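Local coordinates for staphylococcal enterotoxin-like toxin (Staphylococcus aureus, PDB 4DXG), which binds a glycan containing sialic acid through its beta-grasp domain and, as a superantigen-like protein, probably acts against the host immune system, at residues L28-E33 / V49-F54; I136-L141 / M187-D192. All coordinates share one frame; numbering follows the deposited sequence. Where two conformers were deposited one is given.

Contact 1 comes first along the chain, and its two segments close before those of contact 2 begin. It joins a strand of the OB-fold domain to the loop after strand 46-49, at the surface. Contact 2 lies deeper, in the beta-grasp domain, where strands 135-137 and 190-192 pair at the start of helix 138-153 and D189 reaches a bound sialic acid. The two centres are about 18 Å apart, yet the contacts meet at the domain boundary: E29 OE1 comes within 4.2 Å of E140 OE2, and K144 of helix 138-153 makes salt bridges to both carboxylates. That shared lysine ties the OB-fold domain to the helix of its neighbour.

Contact 1. Residues L28-E33 / V49-F54; sequences LEFKNE and VVPDYF. With PIN (piperazine-N,N'-bis(2-ethanesulfonic acid)), chain C.
P51 rests on the ring of F30, and this CH-pi contact is the heart of the pairing between residues 28-33 and 49-54. P51 CG sits 3.5 Å from the F30 ring centroid, only 16° off the ring normal, with a small shift toward CZ. P51 CB lies beside it, nearest CD2 and CE2. With CG anti to the carbonyl carbon (chi1 -62°) the F30 ring is carried toward the loop, and chi2 (141°) turns a face to the proline. Y56 meets F30 edge-to-face.

A second touch lies past the corner at N32. E33 CG comes close to V49 CG1, at 3.3 Å, shorter than a usual carbon-carbon contact. From there the E33 chain bends at chi2 and lays its carboxylate beside the proline, OE2 lying 3.9 Å from P51 CA.

Polar bonding stays within the loop or goes to its surroundings. D52 OD1 accepts from F54 N at 2.8 Å, closing an Asx turn; the donor comes from above the carboxylate plane. D52 OD2 is hydrogen-bonded to Y56 OH.

A bound PIPES molecule, probably from the buffer, lies against the turn. Its sulfonate O3 accepts a bent bond from Y53 N at 2.9 Å (N-H...O 135°) and lies 3.2 Å from D52 CB. The edge of the F54 ring meets the ethyl arm, CE2 to PIN C2 at 3.6 Å, and the ring also has a cation-pi partner in K91. On the facing strand, L28 CD2 touches the piperazine ring.

L28 and F30 before the corner and E33 after it all make backbone bonds to strand 76-80, while the loop linking strands 46-49 and 56-59 packs against them: a sharply bent first strand that contributes to both sides of the barrel, as in OB folds.

Contact 2. Residues I136-L141 / M187-D192; sequences ISLKEL and MADVID. With SIA (N-acetyl-alpha-neuraminic acid), chain B.
I136 and I191 form the hydrogen-bonded pair of a short two-stranded antiparallel sheet that leads into helix 138-153 of the beta-grasp domain. Both main-chain polar groups of I136 are satisfied across it: its N gives a nearly straight bond to I191 O (2.8 Å, 168°), and its O receives I191 N at 2.9 Å. V190 CA-H also points at I136 O. S137 and V190 make the next, non-hydrogen-bonded pair.

At the helix start, S137 holds the N-cap position and its O accepts from E140 N. L138 N, in the first turn, turns outward to D189 O at 3.0 Å; the same oxygen lies 3.3 Å from S137 CA. I191 CG2 packs on L138 CD2 and I191 CD1 on L141 CD1, each pair 4.0 Å apart.

K139 runs extended across M187 at an oblique angle, CG anti to the backbone N (chi1 -178°), and bends only at its end, where NZ passes M187 SD but bonds to V94 O of the OB-fold domain.

D189 turns its carboxylate to the sialic acid, which R186 and T175 also bind: OD2 accepts from SIA O9 at 2.6 Å, with L138 CD1 3.4 Å from that same hydroxyl.

Contact 1. Residues L28-E33 / V49-F54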
ATOM      1  N   LEU A  28      -3.904  -4.658   8.244  1.00 22.19           N
ATOM      2  CA  LEU A  28      -3.254  -4.799   9.550  1.00 21.56           C
ATOM      3  C   LEU A  28      -1.909  -4.077   9.530  1.00 21.76           C
ATOM      4  O   LEU A  28      -1.206  -4.143   8.535  1.00 21.73           O
ATOM      5  CB  LEU A  28      -2.995  -6.283   9.821  1.00 21.25           C
ATOM      6  CG  LEU A  28      -4.217  -7.188   9.954  1.00 19.73           C
ATOM      7  CD1 LEU A  28      -3.768  -8.626  10.054  1.00 18.74           C
ATOM      8  CD2 LEU A  28      -5.116  -6.803  11.144  1.00 16.05           C
ATOM      9  N   GLU A  29      -1.555  -3.389  10.618  1.00 22.14           N
ATOM     10  CA  GLU A  29      -0.216  -2.772  10.737  1.00 22.83           C
ATOM     11  C   GLU A  29       0.597  -3.324  11.893  1.00 22.16           C
ATOM     12  O   GLU A  29       0.138  -3.341  13.032  1.00 20.95           O
ATOM     13  CB  GLU A  29      -0.308  -1.246  10.854  1.00 23.14           C
ATOM     14  CG  GLU A  29      -0.638  -0.578   9.534  1.00 27.28           C
ATOM     15  CD  GLU A  29      -1.506   0.644   9.688  1.00 31.01           C
ATOM     16  OE1 GLU A  29      -1.071   1.631  10.307  1.00 32.51           O
ATOM     17  OE2 GLU A  29      -2.633   0.617   9.166  1.00 36.68           O
ATOM     18  N   PHE A  30       1.815  -3.761  11.591  1.00 22.64           N
ATOM     19  CA  PHE A  30       2.701  -4.326  12.603  1.00 23.08           C
ATOM     20  C   PHE A  30       3.907  -3.444  12.795  1.00 23.41           C
ATOM     21  O   PHE A  30       4.725  -3.314  11.875  1.00 24.51           O
ATOM     22  CB  PHE A  30       3.131  -5.734  12.215  1.00 22.85           C
ATOM     23  CG  PHE A  30       1.987  -6.689  12.108  1.00 23.92           C
ATOM     24  CD1 PHE A  30       1.959  -7.652  11.098  1.00 24.32           C
ATOM     25  CD2 PHE A  30       0.920  -6.616  13.026  1.00 25.96           C
ATOM     26  CE1 PHE A  30       0.878  -8.548  11.000  1.00 25.22           C
ATOM     27  CE2 PHE A  30      -0.171  -7.497  12.943  1.00 25.21           C
ATOM     28  CZ  PHE A  30      -0.187  -8.464  11.919  1.00 25.55           C
ATOM     29  N   LYS A  31       4.037  -2.849  13.985  1.00 22.80           N
ATOM     30  CA  LYS A  31       5.122  -1.896  14.220  1.00 22.60           C
ATOM     31  C   LYS A  31       6.185  -2.390  15.226  1.00 21.26           C
ATOM     32  O   LYS A  31       5.882  -3.229  16.090  1.00 18.80           O
ATOM     33  CB  LYS A  31       4.543  -0.511  14.562  1.00 22.91           C
ATOM     34  CG  LYS A  31       3.635  -0.043  13.415  1.00 28.46           C
ATOM     35  CD  LYS A  31       3.241   1.451  13.454  1.00 34.50           C
ATOM     36  CE  LYS A  31       2.110   1.732  12.451  1.00 35.80           C
ATOM     37  NZ  LYS A  31       2.470   2.862  11.558  1.00 39.18           N
ATOM     38  N   ASN A  32       7.411  -1.866  15.074  1.00 19.98           N
ATOM     39  CA  ASN A  32       8.559  -2.191  15.927  1.00 20.96           C
ATOM     40  C   ASN A  32       8.727  -3.696  16.196  1.00 20.46           C
ATOM     41  O   ASN A  32       8.834  -4.150  17.336  1.00 20.22           O
ATOM     42  CB  ASN A  32       8.489  -1.400  17.231  1.00 21.37           C
ATOM     43  CG  ASN A  32       8.271   0.079  17.002  1.00 23.96           C
ATOM     44  OD1 ASN A  32       8.980   0.718  16.217  1.00 26.84           O
ATOM     45  ND2 ASN A  32       7.296   0.640  17.701  1.00 26.29           N
ATOM     46  N   GLU A  33       8.749  -4.468  15.125  1.00 20.30           N
ATOM     47  CA  GLU A  33       8.550  -5.903  15.216  1.00 20.37           C
ATOM     48  C   GLU A  33       9.815  -6.545  14.665  1.00 19.82           C
ATOM     49  O   GLU A  33      10.804  -5.849  14.372  1.00 19.05           O
ATOM     50  CB  GLU A  33       7.275  -6.239  14.444  1.00 20.65           C
ATOM     51  CG  GLU A  33       6.570  -7.531  14.730  1.00 24.12           C
ATOM     52  CD  GLU A  33       6.201  -7.782  16.167  1.00 27.46           C
ATOM     53  OE1 GLU A  33       6.866  -8.679  16.719  1.00 29.32           O
ATOM     54  OE2 GLU A  33       5.260  -7.136  16.728  1.00 28.62           O
ATOM     55  N   VAL A  49       6.651 -13.009  10.450  1.00 16.77           N
ATOM     56  CA  VAL A  49       6.439 -12.088  11.538  1.00 15.53           C
ATOM     57  C   VAL A  49       5.397 -12.695  12.475  1.00 16.03           C
ATOM     58  O   VAL A  49       4.396 -13.225  12.015  1.00 17.20           O
ATOM     59  CB  VAL A  49       6.038 -10.644  11.056  1.00 15.92           C
ATOM     60  CG1 VAL A  49       5.919  -9.680  12.252  1.00 12.40           C
ATOM     61  CG2 VAL A  49       7.041 -10.085  10.032  1.00 14.07           C
ATOM     62  N   VAL A  50       5.647 -12.605  13.783  1.00 15.70           N
ATOM     63  CA  VAL A  50       4.793 -13.134  14.813  1.00 15.67           C
ATOM     64  C   VAL A  50       4.357 -12.042  15.843  1.00 17.14           C
ATOM     65  O   VAL A  50       4.940 -11.920  16.950  1.00 17.65           O
ATOM     66  CB  VAL A  50       5.478 -14.333  15.491  1.00 15.81           C
ATOM     67  CG1 VAL A  50       4.527 -15.017  16.446  1.00 14.06           C
ATOM     68  CG2 VAL A  50       5.978 -15.317  14.421  1.00 15.14           C
ATOM     69  N   PRO A  51       3.330 -11.230  15.473  1.00 17.08           N
ATOM     70  CA  PRO A  51       2.865 -10.134  16.315  1.00 16.78           C
ATOM     71  C   PRO A  51       1.914 -10.627  17.384  1.00 17.21           C
ATOM     72  O   PRO A  51       1.872 -10.026  18.458  1.00 17.69           O
ATOM     73  CB  PRO A  51       2.137  -9.232  15.338  1.00 16.84           C
ATOM     74  CG  PRO A  51       1.641 -10.194  14.246  1.00 16.91           C
ATOM     75  CD  PRO A  51       2.657 -11.266  14.157  1.00 16.97           C
ATOM     76  N   ASP A  52       1.220 -11.747  17.127  1.00 17.51           N
ATOM     77  CA  ASP A  52       0.106 -12.271  17.974  1.00 17.75           C
ATOM     78  C   ASP A  52       0.160 -13.791  17.943  1.00 18.48           C
ATOM     79  O   ASP A  52       1.227 -14.313  17.575  1.00 23.05           O
ATOM     80  CB  ASP A  52      -1.215 -11.807  17.362  1.00 16.66           C
ATOM     81  CG  ASP A  52      -1.321 -12.119  15.837  1.00 17.50           C
ATOM     82  OD1 ASP A  52      -0.593 -13.011  15.272  1.00 15.09           O
ATOM     83  OD2 ASP A  52      -2.161 -11.466  15.188  1.00 16.86           O
ATOM     84  N   TYR A  53      -0.957 -14.513  18.135  1.00 17.20           N
ATOM     85  CA  TYR A  53      -0.956 -15.988  17.988  1.00 15.94           C
ATOM     86  C   TYR A  53      -0.728 -16.595  16.569  1.00 15.89           C
ATOM     87  O   TYR A  53      -0.659 -17.830  16.420  1.00 15.00           O
ATOM     88  CB  TYR A  53      -2.190 -16.618  18.647  1.00 16.14           C
ATOM     89  CG  TYR A  53      -2.227 -16.410  20.119  1.00 15.90           C
ATOM     90  CD1 TYR A  53      -2.925 -15.341  20.655  1.00 16.37           C
ATOM     91  CD2 TYR A  53      -1.509 -17.253  20.990  1.00 17.68           C
ATOM     92  CE1 TYR A  53      -2.915 -15.088  22.015  1.00 18.47           C
ATOM     93  CE2 TYR A  53      -1.485 -17.017  22.376  1.00 17.26           C
ATOM     94  CZ  TYR A  53      -2.206 -15.927  22.879  1.00 19.79           C
ATOM     95  OH  TYR A  53      -2.264 -15.654  24.225  1.00 15.78           O
ATOM     96  N   PHE A  54      -0.570 -15.751  15.548  1.00 15.78           N
ATOM     97  CA  PHE A  54      -0.229 -16.261  14.209  1.00 16.91           C
ATOM     98  C   PHE A  54       1.156 -15.912  13.724  1.00 16.28           C
ATOM     99  O   PHE A  54       1.716 -14.910  14.142  1.00 16.38           O
ATOM    100  CB  PHE A  54      -1.227 -15.790  13.162  1.00 17.10           C
ATOM    101  CG  PHE A  54      -2.619 -16.269  13.413  1.00 21.05           C
ATOM    102  CD1 PHE A  54      -3.075 -17.479  12.850  1.00 24.23           C
ATOM    103  CD2 PHE A  54      -3.484 -15.540  14.232  1.00 22.69           C
ATOM    104  CE1 PHE A  54      -4.383 -17.938  13.090  1.00 22.30           C
ATOM    105  CE2 PHE A  54      -4.786 -16.006  14.482  1.00 23.37           C
ATOM    106  CZ  PHE A  54      -5.226 -17.195  13.901  1.00 22.57           C
TER
HETATM  107  C1  PIN C 305      -5.529 -12.022  16.995  1.00 24.90           C
HETATM  108  C2  PIN C 305      -5.537 -12.664  15.607  1.00 25.40           C
HETATM  109  N1  PIN C 305      -6.319 -11.876  14.658  1.00 27.51           N
HETATM  110  C3  PIN C 305      -7.225 -12.676  13.835  1.00 27.83           C
HETATM  111  C4  PIN C 305      -6.218 -10.400  14.490  1.00 27.72           C
HETATM  112  C1' PIN C 305      -8.051  -9.551  10.393  1.00 34.79           C
HETATM  113  C2' PIN C 305      -7.523 -10.924  10.844  1.00 31.32           C
HETATM  114  N1' PIN C 305      -7.291 -10.886  12.307  1.00 31.37           N
HETATM  115  C3' PIN C 305      -6.236 -10.081  12.978  1.00 30.56           C
HETATM  116  C4' PIN C 305      -8.161 -11.700  13.151  1.00 28.32           C
HETATM  117  S1  PIN C 305      -4.804 -13.037  18.121  1.00 24.30           S
HETATM  118  S1' PIN C 305      -8.537  -9.422   8.779  1.00 36.91           S
HETATM  119  O1  PIN C 305      -4.377 -12.150  19.221  1.00 20.40           O
HETATM  120  O2  PIN C 305      -5.813 -13.994  18.617  1.00 23.69           O
HETATM  121  O3  PIN C 305      -3.704 -13.865  17.542  1.00 20.59           O
HETATM  122  O1' PIN C 305      -7.712  -8.347   8.167  1.00 35.10           O
HETATM  123  O2' PIN C 305      -9.987  -9.056   8.790  1.00 37.21           O
HETATM  124  O3' PIN C 305      -8.369 -10.694   8.015  1.00 28.50           O

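Contact 2. Residues I136-L141 / M187-D192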
ATOM      1  N   ILE A 136       7.867   4.548   4.327  1.00 13.91           N
ATOM      2  CA  ILE A 136       6.549   3.992   4.040  1.00 13.00           C
ATOM      3  C   ILE A 136       6.546   3.287   2.662  1.00 12.58           C
ATOM      4  O   ILE A 136       7.214   3.780   1.703  1.00 11.94           O
ATOM      5  CB  ILE A 136       5.449   5.110   4.181  1.00 12.14           C
ATOM      6  CG1 ILE A 136       4.042   4.497   4.204  1.00 12.68           C
ATOM      7  CG2 ILE A 136       5.637   6.170   3.104  1.00 12.31           C
ATOM      8  CD1 ILE A 136       2.874   5.503   4.499  1.00  8.66           C
ATOM      9  N   SER A 137       5.843   2.146   2.585  1.00 11.67           N
ATOM     10  CA  SER A 137       5.784   1.364   1.347  1.00 12.59           C
ATOM     11  C   SER A 137       4.764   1.945   0.372  1.00 12.65           C
ATOM     12  O   SER A 137       3.733   2.523   0.778  1.00 13.50           O
ATOM     13  CB  SER A 137       5.528  -0.145   1.588  1.00 12.27           C
ATOM     14  OG  SER A 137       4.287  -0.394   2.267  1.00 13.15           O
ATOM     15  N   LEU A 138       5.021   1.802  -0.916  1.00 12.28           N
ATOM     16  CA  LEU A 138       3.994   2.236  -1.834  1.00 12.56           C
ATOM     17  C   LEU A 138       2.711   1.417  -1.605  1.00 12.70           C
ATOM     18  O   LEU A 138       1.627   1.921  -1.810  1.00 14.54           O
ATOM     19  CB  LEU A 138       4.473   2.176  -3.272  1.00 11.33           C
ATOM     20  CG  LEU A 138       5.790   2.853  -3.585  1.00 11.00           C
ATOM     21  CD1 LEU A 138       6.009   2.593  -5.053  1.00 11.49           C
ATOM     22  CD2 LEU A 138       5.791   4.372  -3.304  1.00 11.29           C
ATOM     23  N   LYS A 139       2.841   0.186  -1.127  1.00 12.43           N
ATOM     24  CA  LYS A 139       1.715  -0.704  -0.875  1.00 12.31           C
ATOM     25  C   LYS A 139       0.703  -0.028   0.024  1.00 12.85           C
ATOM     26  O   LYS A 139      -0.514  -0.146  -0.188  1.00 14.23           O
ATOM     27  CB  LYS A 139       2.207  -2.004  -0.196  1.00 11.43           C
ATOM     28  CG  LYS A 139       1.106  -3.073   0.085  1.00 11.31           C
ATOM     29  CD  LYS A 139       1.567  -4.100   1.140  1.00 10.58           C
ATOM     30  CE  LYS A 139       0.547  -5.241   1.358  1.00  8.78           C
ATOM     31  NZ  LYS A 139       0.096  -5.882   0.085  1.00  5.33           N
ATOM     32  N   GLU A 140       1.216   0.671   1.037  1.00 13.04           N
ATOM     33  CA  GLU A 140       0.425   1.191   2.140  1.00 12.68           C
ATOM     34  C   GLU A 140      -0.273   2.425   1.654  1.00 13.11           C
ATOM     35  O   GLU A 140      -1.453   2.639   1.929  1.00 14.26           O
ATOM     36  CB  GLU A 140       1.322   1.513   3.343  1.00 11.65           C
ATOM     37  CG  GLU A 140       0.668   2.461   4.333  1.00 12.66           C
ATOM     38  CD  GLU A 140       1.170   2.307   5.790  1.00 16.38           C
ATOM     39  OE1 GLU A 140       2.141   1.531   6.050  1.00 18.95           O
ATOM     40  OE2 GLU A 140       0.596   2.994   6.681  1.00 15.29           O
ATOM     41  N   LEU A 141       0.465   3.216   0.893  1.00 13.41           N
ATOM     42  CA  LEU A 141      -0.011   4.477   0.367  1.00 13.44           C
ATOM     43  C   LEU A 141      -1.098   4.190  -0.622  1.00 14.29           C
ATOM     44  O   LEU A 141      -2.171   4.756  -0.498  1.00 14.91           O
ATOM     45  CB  LEU A 141       1.119   5.219  -0.327  1.00 12.99           C
ATOM     46  CG  LEU A 141       2.112   5.880   0.601  1.00 12.71           C
ATOM     47  CD1 LEU A 141       3.290   6.233  -0.247  1.00 16.22           C
ATOM     48  CD2 LEU A 141       1.565   7.099   1.338  1.00 13.91           C
ATOM     49  N   MET A 187       4.860  -3.200  -4.522  1.00 14.79           N
ATOM     50  CA  MET A 187       4.511  -3.362  -3.105  1.00 15.55           C
ATOM     51  C   MET A 187       5.696  -3.454  -2.131  1.00 16.47           C
ATOM     52  O   MET A 187       5.521  -3.359  -0.909  1.00 16.68           O
ATOM     53  CB  MET A 187       3.583  -4.554  -2.946  1.00 15.42           C
ATOM     54  CG  MET A 187       2.232  -4.267  -3.578  1.00 15.81           C
ATOM     55  SD  MET A 187       1.259  -5.723  -3.503  1.00 18.96           S
ATOM     56  CE  MET A 187      -0.318  -5.136  -4.154  1.00 14.85           C
ATOM     57  N   ALA A 188       6.899  -3.596  -2.685  1.00 16.99           N
ATOM     58  CA  ALA A 188       8.130  -3.708  -1.928  1.00 17.60           C
ATOM     59  C   ALA A 188       8.871  -2.400  -1.953  1.00 18.46           C
ATOM     60  O   ALA A 188       9.847  -2.229  -1.202  1.00 20.11           O
ATOM     61  CB  ALA A 188       9.023  -4.808  -2.516  1.00 17.50           C
ATOM     62  N   ASP A 189       8.442  -1.480  -2.814  1.00 18.21           N
ATOM     63  CA  ASP A 189       9.138  -0.213  -2.944  1.00 18.45           C
ATOM     64  C   ASP A 189       8.896   0.643  -1.702  1.00 18.10           C
ATOM     65  O   ASP A 189       7.784   0.689  -1.179  1.00 17.52           O
ATOM     66  CB  ASP A 189       8.724   0.519  -4.233  1.00 18.81           C
ATOM     67  CG  ASP A 189       9.375  -0.083  -5.512  1.00 21.26           C
ATOM     68  OD1 ASP A 189      10.534  -0.582  -5.492  1.00 21.60           O
ATOM     69  OD2 ASP A 189       8.717  -0.046  -6.571  1.00 26.66           O
ATOM     70  N   VAL A 190       9.935   1.306  -1.209  1.00 17.75           N
ATOM     71  CA  VAL A 190       9.745   2.165  -0.036  1.00 17.40           C
ATOM     72  C   VAL A 190      10.290   3.594  -0.256  1.00 17.24           C
ATOM     73  O   VAL A 190      11.196   3.835  -1.059  1.00 16.28           O
ATOM     74  CB  VAL A 190      10.292   1.530   1.278  1.00 16.96           C
ATOM     75  CG1 VAL A 190       9.775   0.110   1.472  1.00 16.52           C
ATOM     76  CG2 VAL A 190      11.788   1.493   1.262  1.00 18.40           C
ATOM     77  N   ILE A 191       9.703   4.538   0.460  1.00 17.23           N
ATOM     78  CA  ILE A 191      10.051   5.926   0.304  1.00 17.04           C
ATOM     79  C   ILE A 191      10.034   6.661   1.668  1.00 17.44           C
ATOM     80  O   ILE A 191       9.441   6.148   2.660  1.00 18.23           O
ATOM     81  CB  ILE A 191       9.122   6.628  -0.764  1.00 17.28           C
ATOM     82  CG1 ILE A 191       7.637   6.657  -0.350  1.00 16.57           C
ATOM     83  CG2 ILE A 191       9.301   6.027  -2.175  1.00 15.94           C
ATOM     84  CD1 ILE A 191       6.835   7.807  -1.063  1.00 14.07           C
ATOM     85  N   ASP A 192      10.679   7.826   1.734  0.50 17.73           N
ATOM     86  CA  ASP A 192      10.693   8.620   2.966  0.50 18.31           C
ATOM     87  C   ASP A 192       9.358   9.296   3.085  0.50 17.85           C
ATOM     88  O   ASP A 192       8.994  10.123   2.254  0.50 18.25           O
ATOM     89  CB  ASP A 192      11.828   9.665   2.979  0.50 18.44           C
ATOM     90  CG  ASP A 192      11.923  10.429   4.315  0.50 21.55           C
ATOM     91  OD1 ASP A 192      10.949  10.421   5.131  0.50 23.95           O
ATOM     92  OD2 ASP A 192      12.987  11.043   4.566  0.50 24.26           O
TER
HETATM   93  C1  SIA B   3       6.013   6.721 -11.631  1.00 22.17           C
HETATM   94  C2  SIA B   3       7.268   6.173 -12.345  1.00 20.97           C
HETATM   95  C3  SIA B   3       8.122   7.361 -12.821  1.00 15.71           C
HETATM   96  C4  SIA B   3       8.848   8.075 -11.673  1.00 17.65           C
HETATM   97  C5  SIA B   3       9.585   7.107 -10.731  1.00 18.21           C
HETATM   98  C6  SIA B   3       8.624   5.979 -10.347  1.00 18.98           C
HETATM   99  C7  SIA B   3       9.233   4.885  -9.467  1.00 18.11           C
HETATM  100  C8  SIA B   3       8.232   3.760  -9.250  1.00 17.44           C
HETATM  101  C9  SIA B   3       8.663   2.787  -8.138  1.00 18.60           C
HETATM  102  C10 SIA B   3      11.240   8.058  -9.119  1.00 17.38           C
HETATM  103  C11 SIA B   3      11.352   8.894  -7.890  1.00 15.48           C
HETATM  104  N5  SIA B   3       9.984   7.874  -9.546  1.00 19.20           N
HETATM  105  O1A SIA B   3       5.448   7.747 -12.120  1.00 20.62           O
HETATM  106  O1B SIA B   3       5.575   6.116 -10.611  1.00 21.70           O
HETATM  107  O4  SIA B   3       9.832   9.024 -12.132  1.00 16.80           O
HETATM  108  O6  SIA B   3       8.128   5.352 -11.547  1.00 19.64           O
HETATM  109  O7  SIA B   3      10.324   4.321 -10.162  1.00 17.96           O
HETATM  110  O8  SIA B   3       6.961   4.382  -8.970  1.00 15.79           O
HETATM  111  O9  SIA B   3       7.614   1.815  -7.940  1.00 19.09           O
HETATM  112  O10 SIA B   3      12.235   7.577  -9.654  1.00 15.90           O